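Local coordinates for A207R protein, arginine decarboxylase (Paramecium bursaria Chlorella virus 1, PDB 2NV9), which catalyses the pyridoxal-phosphate-dependent decarboxylation of arginine, as a viral enzyme related to eukaryotic ornithine decarboxylases, at residues I109-S114 with K129-I134. The protein carries 1 engineered substitution. Numbering follows the deposited sequence.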
ATOM      1  N   ILE B 109      23.897   9.745  15.597  1.00 11.92           N
ATOM      2  CA  ILE B 109      22.899   9.607  16.653  1.00 10.78           C
ATOM      3  C   ILE B 109      21.767   8.688  16.146  1.00 10.33           C
ATOM      4  O   ILE B 109      21.262   8.879  15.039  1.00 10.55           O
ATOM      5  CB  ILE B 109      22.227  10.950  17.055  1.00 11.46           C
ATOM      6  CG1 ILE B 109      23.251  11.964  17.541  1.00 13.01           C
ATOM      7  CG2 ILE B 109      21.208  10.729  18.193  1.00  9.76           C
ATOM      8  CD1 ILE B 109      23.947  12.597  16.449  1.00 17.33           C
ATOM      9  N   ALA B 110      21.391   7.704  16.960  1.00  8.87           N
ATOM     10  CA  ALA B 110      20.301   6.770  16.613  1.00  8.68           C
ATOM     11  C   ALA B 110      19.568   6.277  17.855  1.00  9.00           C
ATOM     12  O   ALA B 110      20.081   6.404  18.969  1.00 10.10           O
ATOM     13  CB  ALA B 110      20.843   5.575  15.838  1.00  8.29           C
ATOM     14  N   THR B 111      18.409   5.647  17.646  1.00 10.06           N
ATOM     15  CA  THR B 111      17.646   5.062  18.763  1.00 10.74           C
ATOM     16  C   THR B 111      17.834   3.532  18.838  1.00 10.64           C
ATOM     17  O   THR B 111      18.256   2.888  17.869  1.00  9.77           O
ATOM     18  CB  THR B 111      16.120   5.385  18.621  1.00  9.76           C
ATOM     19  OG1 THR B 111      15.637   4.838  17.389  1.00  8.52           O
ATOM     20  CG2 THR B 111      15.889   6.875  18.627  1.00 10.65           C
ATOM     21  N   PHE B 112      17.476   2.955  19.989  1.00  9.82           N
ATOM     22  CA  PHE B 112      17.471   1.492  20.141  1.00 10.10           C
ATOM     23  C   PHE B 112      16.445   1.087  21.230  1.00  9.36           C
ATOM     24  O   PHE B 112      16.018   1.921  22.003  1.00  9.34           O
ATOM     25  CB  PHE B 112      18.864   0.947  20.503  1.00 10.47           C
ATOM     26  CG  PHE B 112      19.274   1.214  21.927  1.00 11.51           C
ATOM     27  CD1 PHE B 112      19.256   0.173  22.867  1.00 10.01           C
ATOM     28  CD2 PHE B 112      19.619   2.500  22.348  1.00  9.93           C
ATOM     29  CE1 PHE B 112      19.638   0.398  24.166  1.00  9.57           C
ATOM     30  CE2 PHE B 112      19.956   2.740  23.692  1.00 10.93           C
ATOM     31  CZ  PHE B 112      19.990   1.679  24.594  1.00  9.74           C
ATOM     32  N   ASP B 113      16.091  -0.190  21.233  1.00  9.75           N
ATOM     33  CA  ASP B 113      15.183  -0.756  22.253  1.00 10.84           C
ATOM     34  C   ASP B 113      15.482  -2.231  22.565  1.00 10.79           C
ATOM     35  O   ASP B 113      14.654  -2.910  23.202  1.00 11.74           O
ATOM     36  CB  ASP B 113      13.713  -0.495  21.874  1.00 10.22           C
ATOM     37  CG  ASP B 113      13.274  -1.188  20.550  1.00  9.74           C
ATOM     38  OD1 ASP B 113      13.848  -2.239  20.167  1.00  9.87           O
ATOM     39  OD2 ASP B 113      12.313  -0.680  19.925  1.00  8.95           O
ATOM     40  N   SER B 114      16.678  -2.702  22.152  1.00 10.89           N
ATOM     41  CA  SER B 114      17.057  -4.124  22.299  1.00 10.78           C
ATOM     42  C   SER B 114      18.543  -4.299  22.487  1.00 10.78           C
ATOM     43  O   SER B 114      19.335  -3.482  21.987  1.00 12.32           O
ATOM     44  CB  SER B 114      16.609  -4.971  21.088  1.00 10.46           C
ATOM     45  OG  SER B 114      17.303  -4.583  19.906  1.00 13.02           O
ATOM     46  N   LYS B 129      26.103   7.788  18.972  1.00 10.71           N
ATOM     47  CA  LYS B 129      25.508   8.142  20.243  1.00 10.90           C
ATOM     48  C   LYS B 129      24.060   7.602  20.283  1.00 10.87           C
ATOM     49  O   LYS B 129      23.299   7.822  19.356  1.00 11.38           O
ATOM     50  CB  LYS B 129      25.498   9.666  20.453  1.00 10.24           C
ATOM     51  CG  LYS B 129      26.867  10.395  20.188  1.00 12.03           C
ATOM     52  CD  LYS B 129      27.940   9.839  21.039  1.00 13.84           C
ATOM     53  CE  LYS B 129      29.317  10.558  20.806  1.00 15.03           C
ATOM     54  NZ  LYS B 129      29.901  10.111  19.522  1.00 16.83           N
ATOM     55  N   MET B 130      23.685   6.959  21.374  1.00 11.68           N
ATOM     56  CA  MET B 130      22.407   6.220  21.399  1.00 11.17           C
ATOM     57  C   MET B 130      21.293   6.857  22.246  1.00 11.99           C
ATOM     58  O   MET B 130      21.517   7.356  23.359  1.00 11.97           O
ATOM     59  CB  MET B 130      22.649   4.749  21.763  1.00 11.47           C
ATOM     60  CG  MET B 130      23.685   3.999  20.870  1.00 10.67           C
ATOM     61  SD  MET B 130      23.313   4.071  19.074  1.00  6.76           S
ATOM     62  CE  MET B 130      21.664   3.261  19.129  1.00 10.07           C
ATOM     63  N   ILE B 131      20.066   6.776  21.732  1.00 12.29           N
ATOM     64  CA  ILE B 131      18.916   7.243  22.469  1.00 10.47           C
ATOM     65  C   ILE B 131      18.023   6.047  22.714  1.00 10.32           C
ATOM     66  O   ILE B 131      17.569   5.401  21.799  1.00  9.35           O
ATOM     67  CB  ILE B 131      18.133   8.389  21.739  1.00 10.58           C
ATOM     68  CG1 ILE B 131      19.039   9.618  21.557  1.00 11.81           C
ATOM     69  CG2 ILE B 131      16.786   8.679  22.472  1.00 10.27           C
ATOM     70  CD1 ILE B 131      18.471  10.698  20.719  1.00 13.27           C
ATOM     71  N   LEU B 132      17.795   5.753  23.991  1.00  9.74           N
ATOM     72  CA  LEU B 132      16.984   4.627  24.347  1.00 10.42           C
ATOM     73  C   LEU B 132      15.507   4.969  24.156  1.00  9.52           C
ATOM     74  O   LEU B 132      14.983   5.941  24.721  1.00 10.69           O
ATOM     75  CB  LEU B 132      17.318   4.222  25.789  1.00 10.90           C
ATOM     76  CG  LEU B 132      16.817   2.925  26.443  1.00 13.63           C
ATOM     77  CD1 LEU B 132      16.077   3.216  27.729  1.00 13.36           C
ATOM     78  CD2 LEU B 132      16.142   1.888  25.552  1.00 10.92           C
ATOM     79  N   ARG B 133      14.829   4.151  23.364  1.00 10.63           N
ATOM     80  CA  ARG B 133      13.408   4.366  23.117  1.00  9.50           C
ATOM     81  C   ARG B 133      12.562   3.515  24.076  1.00 10.24           C
ATOM     82  O   ARG B 133      12.661   2.272  24.098  1.00 10.28           O
ATOM     83  CB  ARG B 133      13.011   4.101  21.657  1.00  9.92           C
ATOM     84  CG  ARG B 133      11.532   4.481  21.383  1.00 10.17           C
ATOM     85  CD  ARG B 133      11.125   4.229  19.946  1.00 11.10           C
ATOM     86  NE  ARG B 133       9.661   4.152  19.754  1.00  9.27           N
ATOM     87  CZ  ARG B 133       9.081   4.002  18.563  1.00 12.01           C
ATOM     88  NH1 ARG B 133       9.849   3.906  17.469  1.00  9.68           N
ATOM     89  NH2 ARG B 133       7.751   3.958  18.446  1.00 10.52           N
ATOM     90  N   ILE B 134      11.729   4.192  24.855  1.00 10.07           N
ATOM     91  CA  ILE B 134      10.828   3.535  25.806  1.00 10.18           C
ATOM     92  C   ILE B 134       9.373   3.491  25.331  1.00 10.51           C
ATOM     93  O   ILE B 134       8.915   4.383  24.647  1.00 10.78           O
ATOM     94  CB  ILE B 134      10.931   4.145  27.235  1.00  9.69           C
ATOM     95  CG1 ILE B 134      10.354   5.567  27.313  1.00 12.32           C
ATOM     96  CG2 ILE B 134      12.334   3.986  27.793  1.00  9.38           C
ATOM     97  CD1 ILE B 134       9.954   6.060  28.751  1.00 15.79           C
TER
HETATM   98  O   HOH W   1      12.952   5.180  17.201  1.00 11.26           O
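With chi1 at 74°, CG of Phe112 sits between its backbone N and carbonyl carbon, and the ring leans across toward Leu132, whose own CG lies anti to the backbone N (chi1 -170°). CD2 of Leu132 rests over one ring face in a CH-pi contact, 4.2 Å from the ring centroid and displaced toward the rim, while Leu132 CB approaches Phe112 CE2. Met130 CB meets the same ring obliquely, Phe112 CD2 lying 3.8 Å away; its CE, brought round by bends at chi2 and chi3, lies against the backbone of strand 109-112, 3.5 Å from Ala110 O, with Ala110 CB somewhat farther off. Helix 115-124 packs against this layer through Leu118 and Ile121, and helix 156-165 covers Leu132.

The other face of the sheet carries Ile109, Thr111 and Ile131, where Ile109 CG2 touches Ile131 CD1 at 3.7 Å. Here Thr111 OG1 binds a water at 2.7 Å; a weak, longer bond joins that water to Arg133 NH1, with the water accepting. Extended from CG to NE, Arg133 reaches the cofactor pocket, where it touches pyridoxal phosphate and lies near His176.

Between the two side-chain layers runs the parallel ladder of backbone hydrogen bonds. Lys129 O accepts from Ala110 N, Ala110 O receives Ile131 N at 2.8 Å, and Ile131 O accepts from Phe112 N. Phe112 O closes the series, accepting a hydrogen bond from Arg133 N at 2.9 Å. Beyond the strand, Asp113 OD2 is hydrogen-bonded to Thr92 OG1 and Gly150 N, while OD1 forms a salt bridge with Arg272 of the second subunit, and Ser114 N-caps the following helix.

Strand 109-112, helix 115-124 and strand 129-133 thus form a beta-alpha-beta unit, the repeating element of the TIM barrel that holds pyridoxal phosphate in this decarboxylase family.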